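Local coordinates for protein 3-phosphoshikimate 1-carboxyvinyltransferase (PDB 7M0O) that probably transfers the enolpyruvyl group of phosphoenolpyruvate to the 5-hydroxyl of shikimate-3-phosphate, the sixth step of the pathway to chorismate, at residues Lys8-Arg13 and Thr215-Glu220; Ala12-Leu17 and Leu188-Ala193; Leu112-Arg117 and Val146-Gly151; Ser153-Thr158 and Ala181-Ile186; Ala159-Gly164 and Asp203-Pro208. All coordinates share one frame; numbering follows the deposited sequence. Where two conformers were deposited one is given.

Contact 1: Lys8-Arg13 and Thr215-Glu220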
# COMPACT_ATOMS: atom_id res chain seq x y z
N LYS A 8 -2.95 3.03 -1.61
CA LYS A 8 -2.57 3.13 -3.02
C LYS A 8 -2.47 1.75 -3.67
O LYS A 8 -3.00 1.53 -4.77
CB LYS A 8 -1.26 3.90 -3.15
CG LYS A 8 -0.58 3.73 -4.51
CD LYS A 8 -1.43 4.28 -5.65
CE LYS A 8 -0.70 4.16 -7.00
NZ LYS A 8 -0.45 2.74 -7.39
N SER A 9 -1.78 0.82 -3.02
CA SER A 9 -1.58 -0.48 -3.65
C SER A 9 -2.87 -1.28 -3.71
O SER A 9 -3.08 -2.06 -4.64
CB SER A 9 -0.49 -1.27 -2.92
OG SER A 9 -0.87 -1.57 -1.60
N ILE A 10 -3.77 -1.11 -2.73
CA ILE A 10 -5.05 -1.79 -2.82
C ILE A 10 -5.91 -1.16 -3.93
O ILE A 10 -6.58 -1.88 -4.69
CB ILE A 10 -5.76 -1.80 -1.46
CG1 ILE A 10 -5.01 -2.74 -0.51
CG2 ILE A 10 -7.23 -2.23 -1.63
CD1 ILE A 10 -5.50 -2.72 0.94
N THR A 11 -5.87 0.16 -4.07
CA THR A 11 -6.64 0.80 -5.13
C THR A 11 -6.19 0.30 -6.50
O THR A 11 -7.01 0.02 -7.38
CB THR A 11 -6.54 2.34 -5.04
OG1 THR A 11 -7.09 2.81 -3.79
CG2 THR A 11 -7.30 3.00 -6.19
N ALA A 12 -4.88 0.11 -6.66
CA ALA A 12 -4.32 -0.33 -7.94
C ALA A 12 -4.82 -1.72 -8.32
O ALA A 12 -5.30 -1.93 -9.44
CB ALA A 12 -2.79 -0.33 -7.85
N ARG A 13 -4.67 -2.69 -7.41
CA ARG A 13 -5.20 -4.03 -7.66
C ARG A 13 -6.70 -3.99 -7.94
O ARG A 13 -7.19 -4.69 -8.83
CB ARG A 13 -4.93 -4.94 -6.46
CG ARG A 13 -3.46 -5.19 -6.08
CD ARG A 13 -3.50 -6.02 -4.80
NE ARG A 13 -2.22 -6.36 -4.18
CZ ARG A 13 -1.59 -5.62 -3.27
NH1 ARG A 13 -2.08 -4.45 -2.87
NH2 ARG A 13 -0.45 -6.05 -2.76
N THR A 215 -18.20 -7.28 -8.13
CA THR A 215 -18.73 -7.11 -6.79
C THR A 215 -18.67 -5.63 -6.41
O THR A 215 -18.21 -4.79 -7.18
CB THR A 215 -17.97 -8.00 -5.79
OG1 THR A 215 -18.67 -8.04 -4.55
CG2 THR A 215 -16.55 -7.46 -5.58
N THR A 216 -19.18 -5.31 -5.22
CA THR A 216 -18.93 -4.03 -4.59
C THR A 216 -17.73 -4.23 -3.67
O THR A 216 -17.78 -5.09 -2.79
CB THR A 216 -20.15 -3.53 -3.81
OG1 THR A 216 -21.17 -3.10 -4.72
CG2 THR A 216 -19.79 -2.35 -2.91
N TYR A 217 -16.66 -3.46 -3.89
CA TYR A 217 -15.41 -3.66 -3.16
C TYR A 217 -14.98 -2.34 -2.54
O TYR A 217 -14.71 -1.37 -3.26
CB TYR A 217 -14.29 -4.22 -4.05
CG TYR A 217 -13.10 -4.62 -3.21
CD1 TYR A 217 -13.06 -5.84 -2.53
CD2 TYR A 217 -12.03 -3.75 -3.05
CE1 TYR A 217 -11.98 -6.17 -1.73
CE2 TYR A 217 -10.95 -4.07 -2.25
CZ TYR A 217 -10.93 -5.28 -1.59
OH TYR A 217 -9.85 -5.59 -0.80
N ALA A 218 -14.94 -2.30 -1.21
CA ALA A 218 -14.50 -1.12 -0.47
C ALA A 218 -12.99 -1.15 -0.29
O ALA A 218 -12.43 -2.15 0.17
CB ALA A 218 -15.20 -1.07 0.89
N ILE A 219 -12.34 -0.04 -0.64
CA ILE A 219 -10.90 0.12 -0.49
C ILE A 219 -10.59 0.56 0.94
O ILE A 219 -11.15 1.56 1.43
CB ILE A 219 -10.35 1.15 -1.49
CG1 ILE A 219 -10.63 0.70 -2.93
CG2 ILE A 219 -8.84 1.39 -1.25
CD1 ILE A 219 -10.09 -0.64 -3.22
N GLU A 220 -9.70 -0.18 1.60
CA GLU A 220 -9.30 0.18 2.97
C GLU A 220 -8.49 1.47 2.97
O GLU A 220 -7.64 1.68 2.10
CB GLU A 220 -8.46 -0.92 3.61
CG GLU A 220 -9.22 -2.16 4.00
CD GLU A 220 -8.31 -3.31 4.43
OE1 GLU A 220 -7.12 -3.09 4.81
OE2 GLU A 220 -8.79 -4.46 4.38
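Ile10 has CG1 beside the backbone N (chi1 -70°), which leaves CG2 anti to that N and facing Ile219, whose own torsions (chi1 -60°, chi2 -56°) bring CD1 round to meet it. Ile10 CG2 and Ile219 CD1 lie 3.6 Å apart, the two side chains sliding past each other in opposite directions. The other branch of Ile219 serves the next helix residue: its CG2 sits 3.4 Å from Thr11 OG1, a hydroxyl that is hydrogen-bonded to Ser7 O and Leu31 N. This is the first helix of an EPSP synthase packed against the sheet that holds strands 24-28 and 216-218, and the same helix carries Lys8, Ser9 and Arg13, predicted to bind shikimate-3-phosphate. An alanine in place of Ile219 would probably open a gap beneath the helix, leaving Ile10 CG2 without the CD1 methyl it packs on and Thr11 OG1 without its methyl cover. Tyr217 takes a smaller share, meeting Ile10 CG2 at the rim of its ring, near the ring plane, with CE2 at 4.2 Å. Farther along, Ile10 CD1 comes within 4.2 Å of Glu220 OE1, and that carboxylate is hydrogen-bonded to Leu251 N and Gln252 NE2.

Contact 2: Ala12-Leu17 and Leu188-Ala193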
# COMPACT_ATOMS: atom_id res chain seq x y z
N ALA A 12 -4.88 0.11 -6.66
CA ALA A 12 -4.32 -0.33 -7.94
C ALA A 12 -4.82 -1.72 -8.32
O ALA A 12 -5.30 -1.93 -9.44
CB ALA A 12 -2.79 -0.33 -7.85
N ARG A 13 -4.67 -2.69 -7.41
CA ARG A 13 -5.20 -4.03 -7.66
C ARG A 13 -6.70 -3.99 -7.94
O ARG A 13 -7.19 -4.69 -8.83
CB ARG A 13 -4.93 -4.94 -6.46
CG ARG A 13 -3.46 -5.19 -6.08
CD ARG A 13 -3.50 -6.02 -4.80
NE ARG A 13 -2.22 -6.36 -4.18
CZ ARG A 13 -1.59 -5.62 -3.27
NH1 ARG A 13 -2.08 -4.45 -2.87
NH2 ARG A 13 -0.45 -6.05 -2.76
N ALA A 14 -7.45 -3.19 -7.16
CA ALA A 14 -8.91 -3.16 -7.32
C ALA A 14 -9.33 -2.64 -8.68
O ALA A 14 -10.36 -3.07 -9.22
CB ALA A 14 -9.54 -2.31 -6.22
N LEU A 15 -8.58 -1.67 -9.23
CA LEU A 15 -8.89 -1.13 -10.56
C LEU A 15 -8.72 -2.20 -11.63
O LEU A 15 -9.53 -2.29 -12.56
CB LEU A 15 -8.00 0.07 -10.87
CG LEU A 15 -8.36 1.38 -10.18
CD1 LEU A 15 -7.28 2.42 -10.39
CD2 LEU A 15 -9.67 1.87 -10.72
N PHE A 16 -7.65 -3.00 -11.53
CA PHE A 16 -7.46 -4.12 -12.44
C PHE A 16 -8.63 -5.09 -12.36
O PHE A 16 -9.19 -5.50 -13.38
CB PHE A 16 -6.14 -4.82 -12.12
CG PHE A 16 -5.77 -5.93 -13.08
CD1 PHE A 16 -6.51 -7.12 -13.12
CD2 PHE A 16 -4.67 -5.81 -13.92
CE1 PHE A 16 -6.17 -8.16 -14.00
CE2 PHE A 16 -4.32 -6.85 -14.81
CZ PHE A 16 -5.07 -8.02 -14.84
N LEU A 17 -8.97 -5.51 -11.14
CA LEU A 17 -10.05 -6.48 -10.96
C LEU A 17 -11.38 -5.94 -11.47
O LEU A 17 -12.16 -6.68 -12.11
CB LEU A 17 -10.12 -6.88 -9.49
CG LEU A 17 -8.87 -7.64 -9.03
CD1 LEU A 17 -8.70 -7.63 -7.52
CD2 LEU A 17 -8.98 -9.08 -9.52
N LEU A 188 -3.86 -12.12 -3.10
CA LEU A 188 -4.67 -13.33 -3.15
C LEU A 188 -6.03 -13.12 -2.48
O LEU A 188 -7.04 -13.63 -2.95
CB LEU A 188 -3.92 -14.50 -2.50
CG LEU A 188 -2.60 -14.87 -3.17
CD1 LEU A 188 -2.06 -16.18 -2.60
CD2 LEU A 188 -2.74 -14.98 -4.67
N ALA A 189 -6.06 -12.36 -1.37
CA ALA A 189 -7.34 -12.11 -0.71
C ALA A 189 -8.27 -11.28 -1.59
O ALA A 189 -9.49 -11.50 -1.59
CB ALA A 189 -7.10 -11.42 0.63
N MET A 190 -7.72 -10.32 -2.33
CA MET A 190 -8.56 -9.51 -3.20
C MET A 190 -9.10 -10.34 -4.35
O MET A 190 -10.28 -10.22 -4.73
CB MET A 190 -7.78 -8.28 -3.70
CG MET A 190 -7.41 -7.30 -2.56
SD MET A 190 -6.58 -5.80 -3.12
CE MET A 190 -7.90 -5.03 -4.08
N MET A 191 -8.27 -11.21 -4.92
CA MET A 191 -8.76 -12.12 -5.95
C MET A 191 -9.88 -13.00 -5.42
O MET A 191 -10.84 -13.30 -6.15
CB MET A 191 -7.59 -12.95 -6.51
CG MET A 191 -6.54 -12.14 -7.31
SD MET A 191 -5.07 -13.08 -7.78
CE MET A 191 -5.80 -14.25 -8.94
N ARG A 192 -9.81 -13.40 -4.14
CA ARG A 192 -10.89 -14.19 -3.54
C ARG A 192 -12.18 -13.39 -3.45
O ARG A 192 -13.27 -13.92 -3.70
CB ARG A 192 -10.49 -14.71 -2.16
CG ARG A 192 -9.52 -15.88 -2.18
CD ARG A 192 -9.39 -16.56 -0.80
NE ARG A 192 -8.62 -15.75 0.14
CZ ARG A 192 -7.30 -15.82 0.29
NH1 ARG A 192 -6.59 -16.67 -0.45
NH2 ARG A 192 -6.68 -15.05 1.17
N ALA A 193 -12.08 -12.09 -3.13
CA ALA A 193 -13.26 -11.24 -3.11
C ALA A 193 -13.89 -11.12 -4.49
O ALA A 193 -15.10 -10.86 -4.60
CB ALA A 193 -12.92 -9.86 -2.56
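Met190 reaches from helix 182-193 to three residues of helix 8-20, Arg13, Ala14 and Leu17, and buries more surface here than any other residue of the pair. Its chain runs out extended to SD and then bends at chi3 (66°), which swings CE toward the backbone of the other helix. CE comes to rest 3.6 Å from Ala14 N and 3.8 Å from Ala14 CB, and the small alanine lets the methyl come close to the main chain. The sulfur lies against the aliphatic part of Arg13, 3.5 Å from Arg13 CD, with the two side chains crossing at about a right angle.

Leu17, with the next largest buried area, sits one turn further on. Its CD1 packs 4.0 Å from Met190 CB, while CD2 makes a looser contact, 4.5 Å, with Met191 CG. Arg13 comes third: it uses its methylene groups here and sends its polar end elsewhere, NE to Thr187 OG1. Met190 therefore lines the stem of a residue predicted to bind shikimate-3-phosphate.

No hydrogen bond crosses between the segments; apolar packing joins them. The axes of the two short helical segments run broadly the same way, 34° apart, and come within 10.6 Å. Helix 155-163 closes in through Leu162, which touches both Leu17 and Met191; helix 79-90 borders helix 8-20 at Ala12 and Phe16, and strand 216-218 meets Met190 and Ala193 through Tyr217.

Contact 3: Leu112-Arg117 and Val146-Gly151. With K (potassium ion), chain C.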
# COMPACT_ATOMS: atom_id res chain seq x y z
N LEU A 112 8.25 -8.39 -15.98
CA LEU A 112 6.87 -8.56 -16.43
C LEU A 112 6.81 -8.77 -17.94
O LEU A 112 6.09 -9.65 -18.42
CB LEU A 112 6.04 -7.35 -16.02
CG LEU A 112 4.59 -7.41 -16.49
CD1 LEU A 112 3.87 -8.66 -15.97
CD2 LEU A 112 3.89 -6.13 -16.02
N SER A 113 7.55 -7.97 -18.71
CA SER A 113 7.46 -8.11 -20.16
C SER A 113 8.14 -9.39 -20.63
O SER A 113 7.73 -9.96 -21.66
CB SER A 113 8.03 -6.88 -20.86
OG SER A 113 9.44 -6.91 -20.84
N ARG A 114 9.15 -9.86 -19.91
CA ARG A 114 9.75 -11.15 -20.24
C ARG A 114 8.78 -12.29 -19.97
O ARG A 114 8.68 -13.23 -20.77
CB ARG A 114 11.05 -11.34 -19.46
CG ARG A 114 11.68 -12.72 -19.56
CD ARG A 114 11.97 -13.26 -18.17
NE ARG A 114 10.77 -13.19 -17.35
CZ ARG A 114 10.75 -12.86 -16.06
NH1 ARG A 114 11.86 -12.58 -15.41
NH2 ARG A 114 9.59 -12.83 -15.44
N ALA A 115 8.04 -12.21 -18.86
CA ALA A 115 7.06 -13.24 -18.54
C ALA A 115 5.91 -13.25 -19.54
O ALA A 115 5.44 -14.32 -19.92
CB ALA A 115 6.55 -13.03 -17.11
N LEU A 116 5.45 -12.07 -19.98
CA LEU A 116 4.36 -12.02 -20.95
C LEU A 116 4.78 -12.64 -22.28
O LEU A 116 3.99 -13.32 -22.94
CB LEU A 116 3.89 -10.59 -21.17
CG LEU A 116 3.10 -9.97 -20.01
CD1 LEU A 116 2.85 -8.45 -20.23
CD2 LEU A 116 1.78 -10.69 -19.79
N ARG A 117 6.02 -12.36 -22.71
CA ARG A 117 6.53 -12.94 -23.95
C ARG A 117 6.82 -14.44 -23.80
O ARG A 117 6.58 -15.21 -24.74
CB ARG A 117 7.75 -12.16 -24.40
CG ARG A 117 7.37 -10.76 -24.93
CD ARG A 117 8.61 -9.96 -25.29
NE ARG A 117 9.35 -9.53 -24.10
CZ ARG A 117 10.51 -8.89 -24.14
NH1 ARG A 117 11.05 -8.58 -25.32
NH2 ARG A 117 11.13 -8.52 -23.01
N VAL A 146 4.93 -20.51 -16.15
CA VAL A 146 5.82 -19.38 -16.39
C VAL A 146 6.71 -19.22 -15.16
O VAL A 146 6.27 -19.48 -14.03
CB VAL A 146 5.04 -18.09 -16.73
CG1 VAL A 146 4.09 -17.72 -15.59
CG2 VAL A 146 5.99 -16.95 -17.12
N THR A 147 7.96 -18.84 -15.37
CA THR A 147 8.90 -18.61 -14.28
C THR A 147 9.23 -17.12 -14.23
O THR A 147 9.76 -16.57 -15.20
CB THR A 147 10.17 -19.45 -14.46
OG1 THR A 147 9.83 -20.84 -14.52
CG2 THR A 147 11.13 -19.22 -13.29
N LEU A 148 8.91 -16.48 -13.12
CA LEU A 148 9.12 -15.05 -12.97
C LEU A 148 10.40 -14.79 -12.19
O LEU A 148 10.64 -15.43 -11.16
CB LEU A 148 7.93 -14.40 -12.26
CG LEU A 148 8.12 -12.96 -11.80
CD1 LEU A 148 7.99 -12.01 -12.97
CD2 LEU A 148 7.09 -12.63 -10.76
N ASP A 149 11.21 -13.86 -12.67
CA ASP A 149 12.43 -13.49 -11.97
C ASP A 149 12.29 -12.12 -11.30
O ASP A 149 13.08 -11.21 -11.56
CB ASP A 149 13.62 -13.50 -12.94
CG ASP A 149 14.12 -14.91 -13.23
OD1 ASP A 149 14.54 -15.61 -12.28
OD2 ASP A 149 14.08 -15.33 -14.41
N ALA A 150 11.28 -11.97 -10.45
CA ALA A 150 11.01 -10.72 -9.74
C ALA A 150 11.21 -10.94 -8.24
O ALA A 150 10.25 -10.94 -7.46
CB ALA A 150 9.61 -10.18 -10.04
N GLY A 151 12.47 -11.11 -7.83
CA GLY A 151 12.80 -11.17 -6.42
C GLY A 151 13.04 -9.79 -5.84
O GLY A 151 13.71 -9.66 -4.81
K K C . 6.86 -18.03 -25.67
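Helix 110-118 packs here against the end of strand 144-147, an outermost strand of its four-stranded sheet, and the loop that follows. Ala115 faces the strand, its CB 4.0 Å from Val146 CG2 and a looser 4.5 Å from Leu148 CD1. Arg114 reaches further: CG is anti to the backbone N (chi1 172°), and bends at chi2 and chi3 bring the guanidinium up beside Leu148 and Asp149. Its details hold for one of two deposited conformers and are less certain. Thr147 O lies over one face of that group, offset toward its rim, while Leu148 CD1 is at its edge. The salt bridge to Asp149 is long, 3.7 Å from Arg114 NH1 to Asp149 OD2; the guanidinium and carboxylate planes are 73° apart and no N-H points at the oxygen, so charge alone draws them together.

Beyond the strand contact, Arg117 NE bonds back to Ser113 O (3.0 Å, 164°), which also accepts from Arg117 N on the opposite face of its plane. Arg117 O binds a potassium ion at 3.0 Å, together with Asp118 O. Leu160 of helix 155-163 also touches Ala115, as suits the EPSP synthase fold: two domains, each of three beta-alpha-beta-alpha-beta-beta units whose helices pack inside their sheets.

Contact 4: Ser153-Thr158 and Ala181-Ile186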
# COMPACT_ATOMS: atom_id res chain seq x y z
N SER A 153 10.86 -6.08 -7.00
CA SER A 153 9.60 -5.36 -7.00
C SER A 153 8.43 -6.33 -6.94
O SER A 153 8.41 -7.34 -7.65
CB SER A 153 9.49 -4.48 -8.25
OG SER A 153 8.75 -5.15 -9.25
N SER A 154 7.45 -6.00 -6.11
CA SER A 154 6.33 -6.91 -5.88
C SER A 154 5.24 -6.78 -6.93
O SER A 154 4.39 -7.67 -7.03
CB SER A 154 5.74 -6.65 -4.49
OG SER A 154 5.61 -5.26 -4.24
N GLN A 155 5.24 -5.70 -7.72
CA GLN A 155 4.15 -5.48 -8.67
C GLN A 155 4.16 -6.45 -9.83
O GLN A 155 3.12 -6.65 -10.46
CB GLN A 155 4.18 -4.04 -9.19
CG GLN A 155 3.26 -3.09 -8.42
CD GLN A 155 3.27 -1.68 -8.97
OE1 GLN A 155 2.75 -1.43 -10.05
NE2 GLN A 155 3.86 -0.75 -8.23
N TYR A 156 5.32 -7.07 -10.15
CA TYR A 156 5.38 -7.97 -11.30
C TYR A 156 4.71 -9.30 -11.00
O TYR A 156 3.96 -9.82 -11.83
CB TYR A 156 6.84 -8.20 -11.73
CG TYR A 156 7.59 -6.93 -12.06
CD1 TYR A 156 6.95 -5.89 -12.73
CD2 TYR A 156 8.91 -6.76 -11.68
CE1 TYR A 156 7.62 -4.71 -13.02
CE2 TYR A 156 9.60 -5.59 -11.98
CZ TYR A 156 8.94 -4.57 -12.65
OH TYR A 156 9.60 -3.40 -12.94
N LEU A 157 4.98 -9.88 -9.83
CA LEU A 157 4.27 -11.09 -9.45
C LEU A 157 2.77 -10.83 -9.36
O LEU A 157 1.95 -11.64 -9.83
CB LEU A 157 4.82 -11.65 -8.13
CG LEU A 157 4.03 -12.84 -7.60
CD1 LEU A 157 3.99 -13.99 -8.61
CD2 LEU A 157 4.60 -13.32 -6.26
N THR A 158 2.39 -9.68 -8.79
CA THR A 158 0.97 -9.40 -8.60
C THR A 158 0.25 -9.20 -9.93
O THR A 158 -0.88 -9.68 -10.11
CB THR A 158 0.83 -8.19 -7.67
OG1 THR A 158 1.00 -8.63 -6.32
CG2 THR A 158 -0.51 -7.50 -7.83
N ALA A 181 5.58 -13.02 1.73
CA ALA A 181 5.49 -11.58 1.64
C ALA A 181 4.05 -11.10 1.83
O ALA A 181 3.12 -11.65 1.24
CB ALA A 181 6.04 -11.09 0.32
N PRO A 182 3.86 -10.07 2.67
CA PRO A 182 2.50 -9.56 2.90
C PRO A 182 1.81 -9.08 1.64
O PRO A 182 0.58 -9.21 1.52
CB PRO A 182 2.72 -8.39 3.88
CG PRO A 182 4.08 -8.65 4.49
CD PRO A 182 4.88 -9.33 3.42
N TYR A 183 2.57 -8.53 0.69
CA TYR A 183 2.00 -8.01 -0.54
C TYR A 183 1.29 -9.10 -1.32
O TYR A 183 0.19 -8.90 -1.85
CB TYR A 183 3.12 -7.37 -1.38
CG TYR A 183 2.68 -6.48 -2.51
CD1 TYR A 183 2.59 -5.09 -2.34
CD2 TYR A 183 2.37 -7.00 -3.76
CE1 TYR A 183 2.20 -4.27 -3.39
CE2 TYR A 183 1.98 -6.19 -4.80
CZ TYR A 183 1.89 -4.82 -4.62
OH TYR A 183 1.50 -4.03 -5.66
N VAL A 184 1.89 -10.29 -1.38
CA VAL A 184 1.23 -11.35 -2.13
C VAL A 184 -0.04 -11.82 -1.42
O VAL A 184 -1.03 -12.14 -2.09
CB VAL A 184 2.21 -12.51 -2.43
CG1 VAL A 184 3.56 -11.97 -2.88
CG2 VAL A 184 2.35 -13.44 -1.23
N GLU A 185 -0.07 -11.84 -0.08
CA GLU A 185 -1.29 -12.32 0.57
C GLU A 185 -2.45 -11.35 0.35
O GLU A 185 -3.60 -11.79 0.25
CB GLU A 185 -1.07 -12.53 2.07
CG GLU A 185 -2.21 -13.31 2.76
CD GLU A 185 -2.97 -14.26 1.82
OE1 GLU A 185 -4.19 -14.07 1.62
OE2 GLU A 185 -2.35 -15.23 1.32
N ILE A 186 -2.17 -10.05 0.27
CA ILE A 186 -3.22 -9.08 -0.04
C ILE A 186 -3.76 -9.31 -1.45
O ILE A 186 -4.97 -9.25 -1.68
CB ILE A 186 -2.69 -7.64 0.13
CG1 ILE A 186 -2.38 -7.39 1.61
CG2 ILE A 186 -3.70 -6.59 -0.41
CD1 ILE A 186 -1.62 -6.11 1.82
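The Tyr183 ring has Ser154 over one face: OG stands 3.4 Å above the ring plane near its centre, and CB makes a CH-pi contact, 3.7 Å from the ring centroid and 21° off the normal. On the opposite face the Arg13 guanidinium makes a cation-pi contact. At the ring's edge, near its plane, sits Thr158, whose OG1 is 3.0 Å from Tyr183 CE2. That hydroxyl is hydrogen-bonded to Thr187 OG1. Gln155 approaches obliquely, its CG 3.4 Å from Tyr183 OH. The ring gets there because CG of Tyr183 is anti to its backbone N (chi1 -165°), which carries it from the first turn of helix 182-193 toward segment 153-158. Ser153, Ser154 and Gln155 are predicted to bind shikimate-3-phosphate, Gln155 phosphoenolpyruvate as well, so the tyrosine packs beside the likely substrate pocket of an EPSP synthase. Arg13 of helix 8-20 is another residue predicted to bind shikimate-3-phosphate. An alanine in place of Tyr183 would probably strip Ser154 of its flat support and leave the Arg13 guanidinium without its aromatic partner, freer to turn. Next to this, Leu157 CD2 packs 3.8 Å from Val184 CG1, the two side chains meeting at a slant.

Contact 5: Ala159-Gly164 and Asp203-Pro208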
# COMPACT_ATOMS: atom_id res chain seq x y z
N ALA A 159 0.92 -8.57 -10.90
CA ALA A 159 0.36 -8.47 -12.25
C ALA A 159 0.12 -9.85 -12.87
O ALA A 159 -0.94 -10.08 -13.47
CB ALA A 159 1.30 -7.64 -13.14
N LEU A 160 1.07 -10.78 -12.73
CA LEU A 160 0.89 -12.13 -13.28
C LEU A 160 -0.22 -12.88 -12.55
O LEU A 160 -1.03 -13.58 -13.18
CB LEU A 160 2.20 -12.92 -13.21
CG LEU A 160 3.27 -12.51 -14.22
CD1 LEU A 160 4.52 -13.34 -14.01
CD2 LEU A 160 2.75 -12.62 -15.66
N LEU A 161 -0.27 -12.78 -11.21
CA LEU A 161 -1.38 -13.39 -10.48
C LEU A 161 -2.72 -12.85 -10.97
O LEU A 161 -3.66 -13.62 -11.24
CB LEU A 161 -1.23 -13.15 -8.97
CG LEU A 161 -0.09 -13.90 -8.27
CD1 LEU A 161 0.25 -13.20 -6.95
CD2 LEU A 161 -0.51 -15.35 -8.03
N LEU A 162 -2.82 -11.53 -11.12
CA LEU A 162 -4.08 -10.93 -11.55
C LEU A 162 -4.44 -11.36 -12.96
O LEU A 162 -5.63 -11.52 -13.28
CB LEU A 162 -3.99 -9.41 -11.42
CG LEU A 162 -3.98 -8.89 -9.98
CD1 LEU A 162 -3.65 -7.41 -9.94
CD2 LEU A 162 -5.28 -9.15 -9.29
N LEU A 163 -3.43 -11.57 -13.81
CA LEU A 163 -3.67 -12.02 -15.19
C LEU A 163 -4.25 -13.44 -15.26
O LEU A 163 -5.03 -13.74 -16.17
CB LEU A 163 -2.36 -11.93 -15.98
CG LEU A 163 -2.29 -12.56 -17.38
CD1 LEU A 163 -3.10 -11.75 -18.36
CD2 LEU A 163 -0.85 -12.67 -17.86
N GLY A 164 -3.86 -14.31 -14.32
CA GLY A 164 -4.15 -15.72 -14.41
C GLY A 164 -5.55 -16.11 -14.84
O GLY A 164 -5.71 -16.92 -15.76
N ASP A 203 7.00 -23.41 -4.67
CA ASP A 203 7.33 -22.11 -5.24
C ASP A 203 6.41 -21.72 -6.39
O ASP A 203 6.70 -20.74 -7.09
CB ASP A 203 8.79 -22.11 -5.72
CG ASP A 203 9.79 -22.19 -4.58
OD1 ASP A 203 10.52 -23.19 -4.50
OD2 ASP A 203 9.85 -21.24 -3.76
N VAL A 204 5.29 -22.43 -6.58
CA VAL A 204 4.40 -22.24 -7.73
C VAL A 204 3.03 -21.78 -7.24
O VAL A 204 2.40 -22.46 -6.42
CB VAL A 204 4.26 -23.52 -8.57
CG1 VAL A 204 3.25 -23.31 -9.69
CG2 VAL A 204 5.61 -23.95 -9.13
N PHE A 205 2.56 -20.65 -7.77
CA PHE A 205 1.20 -20.20 -7.56
C PHE A 205 0.34 -20.76 -8.69
O PHE A 205 0.66 -20.58 -9.87
CB PHE A 205 1.12 -18.68 -7.53
CG PHE A 205 1.90 -18.02 -6.41
CD1 PHE A 205 1.27 -17.63 -5.24
CD2 PHE A 205 3.26 -17.78 -6.54
CE1 PHE A 205 1.98 -17.02 -4.21
CE2 PHE A 205 3.98 -17.16 -5.53
CZ PHE A 205 3.34 -16.78 -4.35
N VAL A 206 -0.75 -21.42 -8.32
CA VAL A 206 -1.60 -22.16 -9.25
C VAL A 206 -2.92 -21.40 -9.37
O VAL A 206 -3.78 -21.47 -8.48
CB VAL A 206 -1.81 -23.61 -8.80
CG1 VAL A 206 -2.78 -24.32 -9.72
CG2 VAL A 206 -0.48 -24.32 -8.73
N VAL A 207 -3.09 -20.66 -10.46
CA VAL A 207 -4.21 -19.75 -10.65
C VAL A 207 -5.13 -20.34 -11.70
O VAL A 207 -4.68 -20.61 -12.82
CB VAL A 207 -3.74 -18.34 -11.07
CG1 VAL A 207 -4.93 -17.38 -11.08
CG2 VAL A 207 -2.63 -17.86 -10.15
N PRO A 208 -6.42 -20.51 -11.40
CA PRO A 208 -7.33 -21.19 -12.32
C PRO A 208 -7.86 -20.25 -13.39
O PRO A 208 -7.85 -19.02 -13.22
CB PRO A 208 -8.46 -21.66 -11.40
CG PRO A 208 -8.51 -20.61 -10.33
CD PRO A 208 -7.08 -20.18 -10.12
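Leu161 pushes its CD2 methyl between two side chains of strand 204-207, Phe205 and Val207. CD2 lies 3.7 Å from Phe205 CB and 3.9 Å from Phe205 CG, so it rests at the root of the aromatic side chain, where CB joins the ring. On the Val207 side it meets CG2 at 3.9 Å, and here the two side chains cross at about a right angle. Leu161 CG is anti to its carbonyl carbon (chi1 -70°); although CB starts out along the flank of the strand, the end of the chain closes on it.

Phe205 and Val207 alternate with Val206 along the strand, so both turn the same way, toward helix 155-163, while Val206 turns away. This is a helix lying on a mixed four-stranded sheet, in which 204-207 is an inner strand between 171-174 and 199-201, the helix-on-sheet packing from which the EPSP synthase domains are built.

Further along, Gly164 lies close to the strand, its CA 3.8 Å from Val207 CG1. A CB placed on this glycine would stand only 2.5 Å from Val207 CG1, a clash unless the backbone shifted. Val207 thus splits its two methyls, CG1 for the glycine and CG2 for the leucine. Met191 of helix 182-193 touches both Leu161 and Val207 and so joins a second helix to the packing, while Gly164 O is hydrogen-bonded to Thr167 OG1.

From the N terminus, helix 8-20 opens both contact 1 and contact 2, which share Ala12 and Arg13. Contact 1 closes the longest loop, running on to strand 216-218; contacts 3, 4 and 5 are nested within it, and contact 2 starts from the same helix and ends earlier, at helix 182-193. Contact 3 is nested inside both and closes before contact 4 or contact 5 opens. Contact 4 is nested inside contact 2 because both its segments lie between those of contact 2, though the two share helix 182-193. Contact 5 crosses contacts 2 and 4, running from helix 155-163 to strand 204-207. Together they tie helices 8-20, 110-118, 155-163 and 182-193 to one another and to two sheets.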